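Local coordinates for protein QdtA (Thermoanaerobacterium thermosaccharolyticum, PDB 4ZU5) that belongs to the WxcM-like family of the cupin clan, folds as a small beta-sandwich protein and binds thymidine, at residues L7-K11 with I27-F31; P93-R97 with I122-Y128. Residue numbers count along the deposited sequence, not the author numbering.

Contact 1 of 2, residues L7-K11 with I27-F31; sequences LIKFK and IDIPF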
loop_
_atom_site.group_PDB
_atom_site.type_symbol
_atom_site.label_atom_id
_atom_site.label_comp_id
_atom_site.label_asym_id
_atom_site.label_seq_id
_atom_site.Cartn_x
_atom_site.Cartn_y
_atom_site.Cartn_z
ATOM N N LEU A 7 14.353 -1.647 -10.272
ATOM C CA LEU A 7 14.272 -1.157 -8.911
ATOM C C LEU A 7 14.078 0.327 -8.907
ATOM O O LEU A 7 14.909 1.114 -9.406
ATOM C CB LEU A 7 15.519 -1.557 -8.143
ATOM C CG LEU A 7 15.564 -3.050 -7.888
ATOM C CD1 LEU A 7 16.986 -3.364 -7.432
ATOM C CD2 LEU A 7 14.571 -3.537 -6.857
ATOM N N ILE A 8 13.049 0.742 -8.198
ATOM C CA ILE A 8 12.706 2.129 -8.095
ATOM C C ILE A 8 12.883 2.612 -6.662
ATOM O O ILE A 8 12.494 1.922 -5.723
ATOM C CB ILE A 8 11.249 2.325 -8.474
ATOM C CG1 ILE A 8 11.047 2.161 -9.973
ATOM C CG2 ILE A 8 10.833 3.754 -8.146
ATOM C CD1 ILE A 8 9.536 2.239 -10.233
ATOM N N LYS A 9 13.492 3.767 -6.501
ATOM C CA LYS A 9 13.789 4.263 -5.172
ATOM C C LYS A 9 12.824 5.368 -4.849
ATOM O O LYS A 9 12.603 6.283 -5.620
ATOM C CB LYS A 9 15.259 4.740 -5.066
ATOM C CG LYS A 9 15.668 5.310 -3.705
ATOM C CD LYS A 9 15.952 4.145 -2.770
ATOM C CE LYS A 9 16.550 4.591 -1.455
ATOM N NZ LYS A 9 15.524 5.343 -0.723
ATOM N N PHE A 10 12.209 5.261 -3.685
ATOM C CA PHE A 10 11.279 6.248 -3.184
ATOM C C PHE A 10 11.946 7.097 -2.097
ATOM O O PHE A 10 12.986 6.721 -1.575
ATOM C CB PHE A 10 10.041 5.512 -2.633
ATOM C CG PHE A 10 9.352 4.658 -3.653
ATOM C CD1 PHE A 10 9.110 3.315 -3.410
ATOM C CD2 PHE A 10 8.963 5.183 -4.855
ATOM C CE1 PHE A 10 8.466 2.518 -4.349
ATOM C CE2 PHE A 10 8.347 4.401 -5.823
ATOM C CZ PHE A 10 8.097 3.068 -5.575
ATOM N N LYS A 11 11.323 8.239 -1.800
ATOM C CA LYS A 11 11.672 9.090 -0.691
ATOM C C LYS A 11 11.375 8.322 0.594
ATOM O O LYS A 11 10.333 7.666 0.729
ATOM C CB LYS A 11 10.807 10.341 -0.766
ATOM C CG LYS A 11 11.339 11.498 0.055
ATOM C CD LYS A 11 10.677 12.831 -0.314
ATOM C CE LYS A 11 11.362 13.973 0.450
ATOM N NZ LYS A 11 10.720 15.316 0.296
ATOM N N ILE A 27 4.129 10.117 -10.813
ATOM C CA ILE A 27 5.270 10.902 -10.330
ATOM C C ILE A 27 6.316 9.936 -9.795
ATOM O O ILE A 27 7.322 9.731 -10.447
ATOM C CB ILE A 27 4.843 11.961 -9.259
ATOM C CG1 ILE A 27 3.888 12.991 -9.940
ATOM C CG2 ILE A 27 6.056 12.613 -8.639
ATOM C CD1 ILE A 27 3.137 13.947 -9.016
ATOM N N ASP A 28 6.046 9.231 -8.698
ATOM C CA ASP A 28 7.063 8.350 -8.144
ATOM C C ASP A 28 7.144 7.011 -8.885
ATOM O O ASP A 28 8.127 6.275 -8.768
ATOM C CB ASP A 28 6.764 8.148 -6.661
ATOM C CG ASP A 28 6.844 9.449 -5.890
ATOM O OD1 ASP A 28 5.771 10.004 -5.547
ATOM O OD2 ASP A 28 7.978 9.971 -5.750
ATOM N N ILE A 29 6.057 6.676 -9.581
ATOM C CA ILE A 29 5.948 5.520 -10.443
ATOM C C ILE A 29 5.316 6.015 -11.738
ATOM O O ILE A 29 4.629 7.052 -11.775
ATOM C CB ILE A 29 5.087 4.420 -9.839
ATOM C CG1 ILE A 29 3.694 4.916 -9.426
ATOM C CG2 ILE A 29 5.785 3.846 -8.595
ATOM C CD1 ILE A 29 2.720 3.843 -9.029
ATOM N N PRO A 30 5.600 5.303 -12.822
ATOM C CA PRO A 30 5.205 5.781 -14.117
ATOM C C PRO A 30 3.727 5.621 -14.500
ATOM O O PRO A 30 3.351 6.209 -15.511
ATOM C CB PRO A 30 6.148 5.020 -15.072
ATOM C CG PRO A 30 6.516 3.775 -14.310
ATOM C CD PRO A 30 6.621 4.237 -12.896
ATOM N N PHE A 31 2.858 5.049 -13.651
ATOM C CA PHE A 31 1.454 4.815 -14.020
ATOM C C PHE A 31 0.509 5.312 -12.933
ATOM O O PHE A 31 0.959 5.587 -11.843
ATOM C CB PHE A 31 1.223 3.315 -14.322
ATOM C CG PHE A 31 1.642 2.368 -13.224
ATOM C CD1 PHE A 31 0.801 2.060 -12.181
ATOM C CD2 PHE A 31 2.868 1.700 -13.287
ATOM C CE1 PHE A 31 1.173 1.150 -11.211
ATOM C CE2 PHE A 31 3.237 0.798 -12.337
ATOM C CZ PHE A 31 2.420 0.540 -11.273
HETATM O O HOH W 1 8.851 8.768 -3.092
#
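Apolar side chains, with no direct hydrogen bond, join the end of strand 5-9 and the residues after it (7-11) to a loop (27-31); the pair buries 172 Å². Ile8, in the mt rotamer, points toward the loop, where its CD1 lies 4.4 Å from both Ile29 CG2 and Pro30 CD, and its CG2 is 3.8 Å from Asp28 O. Phe10 leaves its backbone sideways, but chi1 near -59° swings the ring back: CE2 comes to 3.8 Å from Ile29 CG2 and 3.5 Å from Asp28 O, both at the ring edge. Ile29, with chi1 near +54° (p), offers CG2 to both side chains. One water connects the segments, accepting from Lys11 N at 2.8 Å and donating weakly to Asp28 OD2 at 3.0 Å; Asp28 OD1 takes the Glu24 amide. Strand 5-9, one of two outermost in its sheet within the chain, pairs through Ile8 with Gly88 of strand 87-91, while Phe10 and Ile29 rest on Ile23 of strand 18-24 and Phe10 packs on Tyr38 of the second subunit.

Contact 2 of 2, residues P93-R97 with I122-Y128; sequences PLVWR and IRNYDFY. Unlike the reference sequence in segment 93-97: Leu94 (reference Phe), Val95 (reference Leu).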
loop_
_atom_site.group_PDB
_atom_site.type_symbol
_atom_site.label_atom_id
_atom_site.label_comp_id
_atom_site.label_asym_id
_atom_site.label_seq_id
_atom_site.Cartn_x
_atom_site.Cartn_y
_atom_site.Cartn_z
ATOM N N PRO A 93 5.177 -6.078 -18.544
ATOM C CA PRO A 93 4.504 -7.189 -19.212
ATOM C C PRO A 93 5.451 -8.338 -19.528
ATOM O O PRO A 93 6.657 -8.133 -19.791
ATOM C CB PRO A 93 4.011 -6.552 -20.502
ATOM C CG PRO A 93 3.628 -5.190 -20.038
ATOM C CD PRO A 93 4.828 -4.801 -19.196
ATOM N N LEU A 94 4.882 -9.518 -19.352
ATOM C CA LEU A 94 5.466 -10.761 -19.799
ATOM C C LEU A 94 6.697 -11.147 -19.044
ATOM O O LEU A 94 7.602 -11.812 -19.569
ATOM C CB LEU A 94 5.789 -10.683 -21.275
ATOM C CG LEU A 94 4.525 -10.718 -22.137
ATOM C CD1 LEU A 94 4.963 -10.618 -23.577
ATOM C CD2 LEU A 94 3.614 -11.916 -21.934
ATOM N N VAL A 95 6.679 -10.832 -17.764
ATOM C CA VAL A 95 7.665 -11.356 -16.876
ATOM C C VAL A 95 6.936 -12.314 -15.945
ATOM O O VAL A 95 5.903 -11.966 -15.413
ATOM C CB VAL A 95 8.269 -10.229 -16.050
ATOM C CG1 VAL A 95 9.190 -10.785 -14.974
ATOM C CG2 VAL A 95 9.059 -9.263 -16.951
ATOM N N TRP A 96 7.457 -13.532 -15.775
ATOM C CA TRP A 96 6.843 -14.522 -14.889
ATOM C C TRP A 96 7.398 -14.302 -13.514
ATOM O O TRP A 96 8.617 -14.134 -13.316
ATOM C CB TRP A 96 7.181 -15.964 -15.387
ATOM C CG TRP A 96 6.619 -17.121 -14.585
ATOM C CD1 TRP A 96 7.229 -17.753 -13.557
ATOM C CD2 TRP A 96 5.386 -17.805 -14.783
ATOM N NE1 TRP A 96 6.437 -18.774 -13.069
ATOM C CE2 TRP A 96 5.308 -18.836 -13.817
ATOM C CE3 TRP A 96 4.310 -17.619 -15.625
ATOM C CZ2 TRP A 96 4.205 -19.674 -13.692
ATOM C CZ3 TRP A 96 3.245 -18.490 -15.543
ATOM C CH2 TRP A 96 3.187 -19.487 -14.546
ATOM N N ARG A 97 6.543 -14.389 -12.509
ATOM C CA ARG A 97 7.088 -14.289 -11.172
ATOM C C ARG A 97 6.505 -15.232 -10.150
ATOM O O ARG A 97 5.365 -15.679 -10.267
ATOM C CB ARG A 97 7.075 -12.853 -10.663
ATOM C CG ARG A 97 5.815 -12.432 -9.961
ATOM C CD ARG A 97 4.641 -12.602 -10.893
ATOM N NE ARG A 97 4.774 -11.916 -12.182
ATOM C CZ ARG A 97 4.360 -10.672 -12.408
ATOM N NH1 ARG A 97 3.836 -9.970 -11.410
ATOM N NH2 ARG A 97 4.443 -10.154 -13.630
ATOM N N ILE A 122 -1.989 -14.372 -16.937
ATOM C CA ILE A 122 -1.491 -15.589 -17.556
ATOM C C ILE A 122 -1.061 -16.567 -16.472
ATOM O O ILE A 122 -0.075 -16.341 -15.760
ATOM C CB ILE A 122 -0.272 -15.348 -18.434
ATOM C CG1 ILE A 122 -0.584 -14.348 -19.549
ATOM C CG2 ILE A 122 0.183 -16.670 -19.034
ATOM C CD1 ILE A 122 0.655 -13.940 -20.321
ATOM N N ARG A 123 -1.794 -17.667 -16.339
ATOM C CA ARG A 123 -1.465 -18.672 -15.330
ATOM C C ARG A 123 -0.869 -19.951 -15.931
ATOM O O ARG A 123 -0.291 -20.752 -15.239
ATOM C CB ARG A 123 -2.708 -19.030 -14.526
ATOM C CG ARG A 123 -3.021 -17.984 -13.478
ATOM C CD ARG A 123 -4.477 -18.023 -13.020
ATOM N NE ARG A 123 -4.787 -16.844 -12.213
ATOM C CZ ARG A 123 -4.174 -16.539 -11.068
ATOM N NH1 ARG A 123 -3.233 -17.333 -10.555
ATOM N NH2 ARG A 123 -4.503 -15.430 -10.424
ATOM N N ASN A 124 -1.020 -20.132 -17.226
ATOM C CA ASN A 124 -0.467 -21.310 -17.873
ATOM C C ASN A 124 0.965 -21.071 -18.261
ATOM O O ASN A 124 1.269 -20.248 -19.114
ATOM C CB ASN A 124 -1.283 -21.671 -19.104
ATOM C CG ASN A 124 -0.849 -22.989 -19.703
ATOM O OD1 ASN A 124 0.226 -23.102 -20.261
ATOM N ND2 ASN A 124 -1.674 -24.001 -19.548
ATOM N N TYR A 125 1.854 -21.825 -17.652
ATOM C CA TYR A 125 3.259 -21.621 -17.891
ATOM C C TYR A 125 3.639 -21.854 -19.336
ATOM O O TYR A 125 4.457 -21.113 -19.869
ATOM C CB TYR A 125 4.082 -22.471 -16.941
ATOM C CG TYR A 125 5.556 -22.211 -17.055
ATOM C CD1 TYR A 125 6.124 -21.050 -16.540
ATOM C CD2 TYR A 125 6.387 -23.079 -17.745
ATOM C CE1 TYR A 125 7.478 -20.786 -16.668
ATOM C CE2 TYR A 125 7.744 -22.860 -17.836
ATOM C CZ TYR A 125 8.301 -21.712 -17.327
ATOM O OH TYR A 125 9.635 -21.441 -17.500
ATOM N N ASP A 126 3.026 -22.828 -20.003
ATOM C CA ASP A 126 3.394 -23.087 -21.417
ATOM C C ASP A 126 2.939 -21.963 -22.347
ATOM O O ASP A 126 3.631 -21.601 -23.280
ATOM C CB ASP A 126 2.829 -24.413 -21.940
ATOM C CG ASP A 126 3.427 -25.623 -21.237
ATOM O OD1 ASP A 126 4.627 -25.640 -20.903
ATOM O OD2 ASP A 126 2.664 -26.564 -20.991
ATOM N N PHE A 127 1.777 -21.410 -22.061
ATOM C CA PHE A 127 1.285 -20.273 -22.815
ATOM C C PHE A 127 2.171 -19.061 -22.545
ATOM O O PHE A 127 2.514 -18.339 -23.463
ATOM C CB PHE A 127 -0.169 -19.962 -22.442
ATOM C CG PHE A 127 -0.762 -18.819 -23.249
ATOM C CD1 PHE A 127 -0.886 -18.924 -24.638
ATOM C CD2 PHE A 127 -1.139 -17.612 -22.640
ATOM C CE1 PHE A 127 -1.378 -17.866 -25.396
ATOM C CE2 PHE A 127 -1.666 -16.569 -23.392
ATOM C CZ PHE A 127 -1.791 -16.694 -24.771
ATOM N N TYR A 128 2.520 -18.832 -21.282
ATOM C CA TYR A 128 3.413 -17.752 -20.943
ATOM C C TYR A 128 4.635 -17.852 -21.839
ATOM O O TYR A 128 4.975 -16.931 -22.562
ATOM C CB TYR A 128 3.860 -17.766 -19.474
ATOM C CG TYR A 128 5.037 -16.880 -19.270
ATOM C CD1 TYR A 128 4.898 -15.504 -19.341
ATOM C CD2 TYR A 128 6.306 -17.394 -19.164
ATOM C CE1 TYR A 128 5.996 -14.680 -19.311
ATOM C CE2 TYR A 128 7.409 -16.572 -19.117
ATOM C CZ TYR A 128 7.247 -15.201 -19.167
ATOM O OH TYR A 128 8.380 -14.424 -19.149
#
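Where the cupin-type beta sandwich meets its C-terminal helix, the entry to strand 96-100 (93-97) packs against the first turn of helix 125-136 and the residues leading into it. The backbones stay well apart: the nearest CA pair, Leu94 and Tyr128, is separated by 7.4 Å, and no main-chain hydrogen bond crosses. Leu94 adopts phi/psi of 69/36°, a left-handed conformation, just ahead of the strand. On the other segment Asn124 is the N-cap, its OD1 accepting from Phe127 N at 2.9 Å and, weakly, from Asp126 N at 2.8 Å; Tyr128 N to Asn124 O, 2.9 Å, closes the first turn.

Side chains therefore make most of the contact, partly against main-chain atoms, and it buries 357 Å². Trp96, directed toward the helix, forms an aromatic cluster with Tyr125 and Tyr128. The edge of Tyr125 meets the face of the Trp96 six-membered ring in a T-shaped pair, with centroids 4.9 Å apart, planes at 80° and Trp96 CE2 to Tyr125 CD1 at 3.6 Å. Trp96 CB sits 4.0 Å from the centroid of the Tyr128 ring and 19° off its normal, a CH-pi contact. Trp96 NE1 hydrogen-bonds Glu98 OE2, just after the segment. Leu94 CD2 also touches Ile122 CD1 at 3.9 Å. Both segments flank strand 47-53: Leu94 bonds through its backbone to His53, and Ile122 to Ser52. The one hydrogen bond between the segments runs from Tyr128 OH to Leu94 O, 2.8 Å.

In the fold
Contacts 1 and 2 lie on opposite sides of the chain's centre, their centres about 25 Å apart and nearest atoms about 9 Å apart, and they share no segment. Contact 1 is partly buried and joins the end of strand 5-9, at the margin of one five-stranded sheet, to a loop; contact 2 is buried, links the other five-stranded sheet to the C-terminal helix, and covers about twice the area. Their chemistry differs accordingly: contact 1 relies on aliphatic and ring-edge contacts plus a water, whereas contact 2 has an aromatic cluster and a direct hydrogen bond. The second subunit reaches contact 1 but not contact 2. A thymidine lies about 7 Å from the Asp28 side chain, and one about 4 Å from that of Arg123.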